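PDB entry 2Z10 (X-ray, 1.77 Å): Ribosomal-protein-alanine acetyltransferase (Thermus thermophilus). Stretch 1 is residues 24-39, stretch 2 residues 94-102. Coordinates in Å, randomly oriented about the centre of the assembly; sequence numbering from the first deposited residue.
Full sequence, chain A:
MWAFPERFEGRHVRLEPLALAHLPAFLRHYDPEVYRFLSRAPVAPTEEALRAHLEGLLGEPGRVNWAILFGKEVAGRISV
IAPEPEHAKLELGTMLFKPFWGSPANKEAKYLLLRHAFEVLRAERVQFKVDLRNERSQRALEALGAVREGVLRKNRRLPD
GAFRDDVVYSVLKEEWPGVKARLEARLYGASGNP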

# COMPACT_ATOMS: atom_id res chain seq x y z
N PRO A 24 -8.77 -29.71 4.31
CA PRO A 24 -8.32 -30.97 3.70
C PRO A 24 -7.75 -30.82 2.30
O PRO A 24 -6.84 -31.54 1.90
CB PRO A 24 -9.59 -31.84 3.72
CG PRO A 24 -10.28 -31.36 5.00
CD PRO A 24 -10.11 -29.84 4.90
N ALA A 25 -8.34 -29.91 1.51
CA ALA A 25 -7.83 -29.69 0.17
C ALA A 25 -6.40 -29.16 0.23
O ALA A 25 -5.56 -29.50 -0.62
CB ALA A 25 -8.74 -28.67 -0.59
N PHE A 26 -6.13 -28.31 1.22
CA PHE A 26 -4.78 -27.78 1.36
C PHE A 26 -3.82 -28.89 1.79
O PHE A 26 -2.66 -28.91 1.40
CB PHE A 26 -4.74 -26.67 2.41
CG PHE A 26 -5.37 -25.40 1.96
CD1 PHE A 26 -4.58 -24.32 1.56
CD2 PHE A 26 -6.75 -25.25 1.97
CE1 PHE A 26 -5.17 -23.11 1.17
CE2 PHE A 26 -7.34 -24.04 1.58
CZ PHE A 26 -6.54 -22.98 1.18
N LEU A 27 -4.30 -29.82 2.60
CA LEU A 27 -3.42 -30.91 3.07
C LEU A 27 -3.22 -31.95 1.96
O LEU A 27 -2.20 -32.66 1.91
CB LEU A 27 -4.07 -31.60 4.28
CG LEU A 27 -4.53 -30.65 5.40
CD1 LEU A 27 -5.13 -31.50 6.55
CD2 LEU A 27 -3.30 -29.86 5.92
N ARG A 28 -4.17 -32.05 1.03
CA ARG A 28 -4.05 -33.03 -0.03
C ARG A 28 -3.13 -32.61 -1.16
O ARG A 28 -2.64 -33.44 -1.92
CB ARG A 28 -5.42 -33.38 -0.62
CG ARG A 28 -6.34 -34.17 0.29
CD ARG A 28 -7.60 -34.66 -0.49
NE ARG A 28 -8.52 -33.58 -0.89
CZ ARG A 28 -9.46 -33.05 -0.09
NH1 ARG A 28 -9.59 -33.52 1.15
NH2 ARG A 28 -10.29 -32.10 -0.53
N HIS A 29 -2.90 -31.31 -1.29
CA HIS A 29 -2.06 -30.83 -2.36
C HIS A 29 -1.01 -29.86 -1.89
O HIS A 29 -1.03 -28.69 -2.27
CB HIS A 29 -2.90 -30.12 -3.42
CG HIS A 29 -4.06 -30.92 -3.89
ND1 HIS A 29 -3.90 -32.04 -4.69
CD2 HIS A 29 -5.39 -30.78 -3.69
CE1 HIS A 29 -5.09 -32.54 -4.97
NE2 HIS A 29 -6.01 -31.79 -4.38
N TYR A 30 -0.08 -30.33 -1.06
CA TYR A 30 0.96 -29.45 -0.59
C TYR A 30 2.19 -29.50 -1.47
O TYR A 30 2.68 -30.58 -1.80
CB TYR A 30 1.36 -29.80 0.83
CG TYR A 30 2.48 -28.90 1.28
CD1 TYR A 30 2.24 -27.56 1.57
CD2 TYR A 30 3.80 -29.36 1.29
CE1 TYR A 30 3.28 -26.70 1.84
CE2 TYR A 30 4.85 -28.50 1.56
CZ TYR A 30 4.59 -27.17 1.84
OH TYR A 30 5.63 -26.32 2.12
N ASP A 31 2.70 -28.34 -1.86
CA ASP A 31 3.90 -28.27 -2.68
C ASP A 31 4.46 -26.92 -2.29
O ASP A 31 3.79 -25.91 -2.45
CB ASP A 31 3.54 -28.30 -4.16
CG ASP A 31 4.75 -28.25 -5.04
OD1 ASP A 31 5.74 -27.62 -4.64
OD2 ASP A 31 4.72 -28.83 -6.15
N PRO A 32 5.67 -26.87 -1.74
CA PRO A 32 6.23 -25.58 -1.35
C PRO A 32 6.29 -24.51 -2.43
O PRO A 32 6.25 -23.33 -2.13
CB PRO A 32 7.61 -25.95 -0.79
CG PRO A 32 7.92 -27.25 -1.47
CD PRO A 32 6.62 -27.97 -1.47
N GLU A 33 6.37 -24.92 -3.69
CA GLU A 33 6.46 -23.94 -4.75
C GLU A 33 5.21 -23.08 -4.84
O GLU A 33 5.23 -21.92 -5.25
CB GLU A 33 6.66 -24.63 -6.09
CG GLU A 33 6.93 -23.65 -7.21
CD GLU A 33 7.12 -24.36 -8.53
OE1 GLU A 33 7.24 -25.61 -8.51
OE2 GLU A 33 7.15 -23.68 -9.59
N VAL A 34 4.09 -23.68 -4.47
CA VAL A 34 2.80 -23.01 -4.49
C VAL A 34 2.76 -21.83 -3.50
O VAL A 34 2.08 -20.80 -3.75
CB VAL A 34 1.71 -24.06 -4.15
CG1 VAL A 34 0.41 -23.41 -3.86
CG2 VAL A 34 1.57 -25.06 -5.32
N TYR A 35 3.51 -21.92 -2.41
CA TYR A 35 3.48 -20.88 -1.38
C TYR A 35 4.75 -20.03 -1.30
O TYR A 35 4.76 -19.07 -0.57
CB TYR A 35 3.32 -21.50 0.01
CG TYR A 35 2.06 -22.30 0.18
CD1 TYR A 35 0.88 -21.69 0.59
CD2 TYR A 35 2.04 -23.67 -0.09
CE1 TYR A 35 -0.31 -22.41 0.70
CE2 TYR A 35 0.85 -24.41 0.03
CZ TYR A 35 -0.31 -23.77 0.42
OH TYR A 35 -1.51 -24.46 0.51
N ARG A 36 5.78 -20.38 -2.04
CA ARG A 36 7.06 -19.68 -1.90
C ARG A 36 7.07 -18.18 -2.13
O ARG A 36 7.93 -17.49 -1.60
CB ARG A 36 8.13 -20.33 -2.78
CG ARG A 36 7.84 -20.29 -4.26
CD ARG A 36 8.90 -21.04 -5.07
NE ARG A 36 10.20 -20.39 -4.95
CZ ARG A 36 11.23 -20.58 -5.78
NH1 ARG A 36 11.12 -21.43 -6.80
NH2 ARG A 36 12.36 -19.92 -5.59
N PHE A 37 6.11 -17.69 -2.91
CA PHE A 37 6.03 -16.26 -3.21
C PHE A 37 4.87 -15.61 -2.51
O PHE A 37 4.40 -14.56 -2.95
CB PHE A 37 5.86 -16.05 -4.70
CG PHE A 37 6.87 -16.75 -5.51
CD1 PHE A 37 8.21 -16.41 -5.39
CD2 PHE A 37 6.49 -17.75 -6.40
CE1 PHE A 37 9.17 -17.05 -6.16
CE2 PHE A 37 7.44 -18.39 -7.17
CZ PHE A 37 8.79 -18.05 -7.04
N LEU A 38 4.41 -16.24 -1.44
CA LEU A 38 3.32 -15.68 -0.67
C LEU A 38 3.82 -15.41 0.73
O LEU A 38 4.72 -16.09 1.25
CB LEU A 38 2.12 -16.61 -0.59
CG LEU A 38 1.39 -16.90 -1.89
CD1 LEU A 38 0.30 -17.97 -1.59
CD2 LEU A 38 0.77 -15.61 -2.45
N SER A 39 3.23 -14.41 1.35
CA SER A 39 3.63 -14.06 2.70
C SER A 39 3.01 -15.10 3.61
O SER A 39 2.02 -15.78 3.24
CB SER A 39 3.10 -12.68 3.05
OG SER A 39 1.68 -12.76 3.09
N THR A 94 -4.67 -14.55 -6.02
CA THR A 94 -5.12 -15.94 -6.12
C THR A 94 -3.96 -16.87 -5.80
O THR A 94 -2.78 -16.44 -5.82
CB THR A 94 -5.56 -16.27 -7.56
OG1 THR A 94 -4.41 -16.17 -8.41
CG2 THR A 94 -6.60 -15.26 -8.02
N MET A 95 -4.32 -18.10 -5.44
CA MET A 95 -3.33 -19.16 -5.24
C MET A 95 -4.01 -20.47 -5.63
O MET A 95 -5.07 -20.83 -5.11
CB MET A 95 -2.81 -19.25 -3.81
CG MET A 95 -1.63 -20.24 -3.76
SD MET A 95 -1.38 -20.92 -2.13
CE MET A 95 -2.67 -22.10 -2.11
N LEU A 96 -3.40 -21.15 -6.60
CA LEU A 96 -3.95 -22.42 -7.07
C LEU A 96 -2.96 -23.52 -6.71
O LEU A 96 -1.74 -23.30 -6.72
CB LEU A 96 -4.13 -22.39 -8.59
CG LEU A 96 -5.32 -21.60 -9.13
CD1 LEU A 96 -6.55 -22.25 -8.56
CD2 LEU A 96 -5.30 -20.12 -8.73
N PHE A 97 -3.50 -24.68 -6.37
CA PHE A 97 -2.64 -25.83 -6.06
C PHE A 97 -2.00 -26.29 -7.39
O PHE A 97 -2.60 -26.16 -8.47
CB PHE A 97 -3.47 -26.95 -5.46
CG PHE A 97 -4.14 -26.57 -4.16
CD1 PHE A 97 -3.40 -26.00 -3.13
CD2 PHE A 97 -5.52 -26.75 -4.00
CE1 PHE A 97 -4.04 -25.60 -1.93
CE2 PHE A 97 -6.17 -26.36 -2.84
CZ PHE A 97 -5.42 -25.78 -1.80
N LYS A 98 -0.80 -26.84 -7.28
CA LYS A 98 -0.04 -27.26 -8.44
C LYS A 98 -0.77 -28.03 -9.54
O LYS A 98 -0.65 -27.71 -10.72
CB LYS A 98 1.19 -28.04 -7.97
CG LYS A 98 2.11 -28.40 -9.12
CD LYS A 98 2.76 -27.16 -9.69
CE LYS A 98 3.96 -26.76 -8.88
NZ LYS A 98 4.96 -27.87 -8.80
N PRO A 99 -1.55 -29.05 -9.18
CA PRO A 99 -2.27 -29.82 -10.21
C PRO A 99 -3.19 -29.02 -11.11
O PRO A 99 -3.55 -29.46 -12.21
CB PRO A 99 -3.06 -30.83 -9.39
CG PRO A 99 -2.23 -31.02 -8.16
CD PRO A 99 -1.74 -29.63 -7.84
N PHE A 100 -3.60 -27.85 -10.64
CA PHE A 100 -4.55 -27.06 -11.38
C PHE A 100 -3.92 -25.92 -12.16
O PHE A 100 -4.62 -25.14 -12.81
CB PHE A 100 -5.63 -26.56 -10.39
CG PHE A 100 -6.25 -27.67 -9.58
CD1 PHE A 100 -7.25 -28.48 -10.12
CD2 PHE A 100 -5.77 -27.96 -8.30
CE1 PHE A 100 -7.76 -29.57 -9.39
CE2 PHE A 100 -6.27 -29.05 -7.57
CZ PHE A 100 -7.27 -29.85 -8.12
N TRP A 101 -2.60 -25.80 -12.08
CA TRP A 101 -1.91 -24.74 -12.81
C TRP A 101 -2.16 -24.98 -14.29
O TRP A 101 -2.09 -26.12 -14.75
CB TRP A 101 -0.42 -24.79 -12.53
CG TRP A 101 -0.02 -24.25 -11.18
CD1 TRP A 101 -0.85 -23.93 -10.13
CD2 TRP A 101 1.30 -23.95 -10.75
NE1 TRP A 101 -0.12 -23.44 -9.07
CE2 TRP A 101 1.21 -23.44 -9.43
CE3 TRP A 101 2.57 -24.05 -11.35
CZ2 TRP A 101 2.34 -23.05 -8.71
CZ3 TRP A 101 3.69 -23.65 -10.63
CH2 TRP A 101 3.57 -23.16 -9.32
N GLY A 102 -2.46 -23.94 -15.04
CA GLY A 102 -2.71 -24.19 -16.45
C GLY A 102 -4.14 -24.63 -16.77
O GLY A 102 -4.48 -24.77 -17.95
O HOH W 1 -0.08 -28.10 -4.85

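The contact between residues 24-39 and 94-102 buries 685 Å², both sides summed, and no direct backbone-to-backbone hydrogen bond spans it. Side chains do most of the work, with one water joining the main chains.

F97 has the largest covered area, 105 Å². Its CA-to-CB bond points sideways, but chi1 of -61° (m) brings the ring in against the helix end. There its edge meets the face of F26: the centroids are 5.1 Å apart, the planes stand at 85°, and F26 CD1 lies 3.8 Å from F97 CZ. F26 also starts sideways and reaches inward through an m rotamer (-73°). A25 O sits over one face of the F97 ring, 3.9 Å from F97 CE2, while A25 CB is 4.1 Å from that same carbon, so the methyl and the carbonyl both line the ring. At the ring's edge, Y35 OH approaches F97 CE1 to 3.7 Å.

H29, the first residue to leave helical geometry (phi/psi -131/65), points toward the second stretch, and its CB is 3.8 Å from F97 CB. With chi1 at -52° (m) and chi2 at -71°, the imidazole offers a face to the edge of F100: centroids 5.7 Å apart, planes at 87°, H29 NE2 to F100 CE2 4.2 Å. The break in the helix also leaves H29 O free to accept from water 1 at 2.8 Å; the same water accepts from K98 N at 2.8 Å, bridging the two backbones.

M95 is a buried, unbranched side chain pointing toward stretch 1. Chi1 and chi2 are both t (-171° and -157°), extending it, and chi3 of 78° (p) turns the methyl so that M95 CE comes within 4.2 Å of F26 CE1. The sulfur is crowded: M95 SD lies 3.4 Å from L38 CD1, 3.5 Å from V34 CG1 and 3.4 Å from Y35 CE1. It is 3.9 Å from the Y35 centroid and 35° off the ring normal, an oblique sulfur-aromatic contact. Y35 reaches this site although its CA-to-CB bond points away.

V34, t at 167°, splits its methyls: CG1 faces M95, whereas V34 CG2 packs 4.0 Å from W101 CZ2 and 3.6 Å from K98 N. The indole is fixed within its own stretch by W101 NE1 donating to L96 O at 2.9 Å.

The charged contacts converge on K98. After chi1 of -175°, its chi2, chi3 and chi4 are all p (69°, 82°, 57°), a curled chain that delivers the ammonium to two carboxylates. K98 NZ donates to D31 OD2 at 2.8 Å and weakly to E33 OE1 at 3.2 Å, both salt bridges. D31 serves twice, since its other oxygen, OD1, accepts the capping bond from E33 N at 2.9 Å (159°). E33, extended with chi1 and chi2 t, also places OE2 near the edge of the indole, 3.6 Å from W101 CZ3.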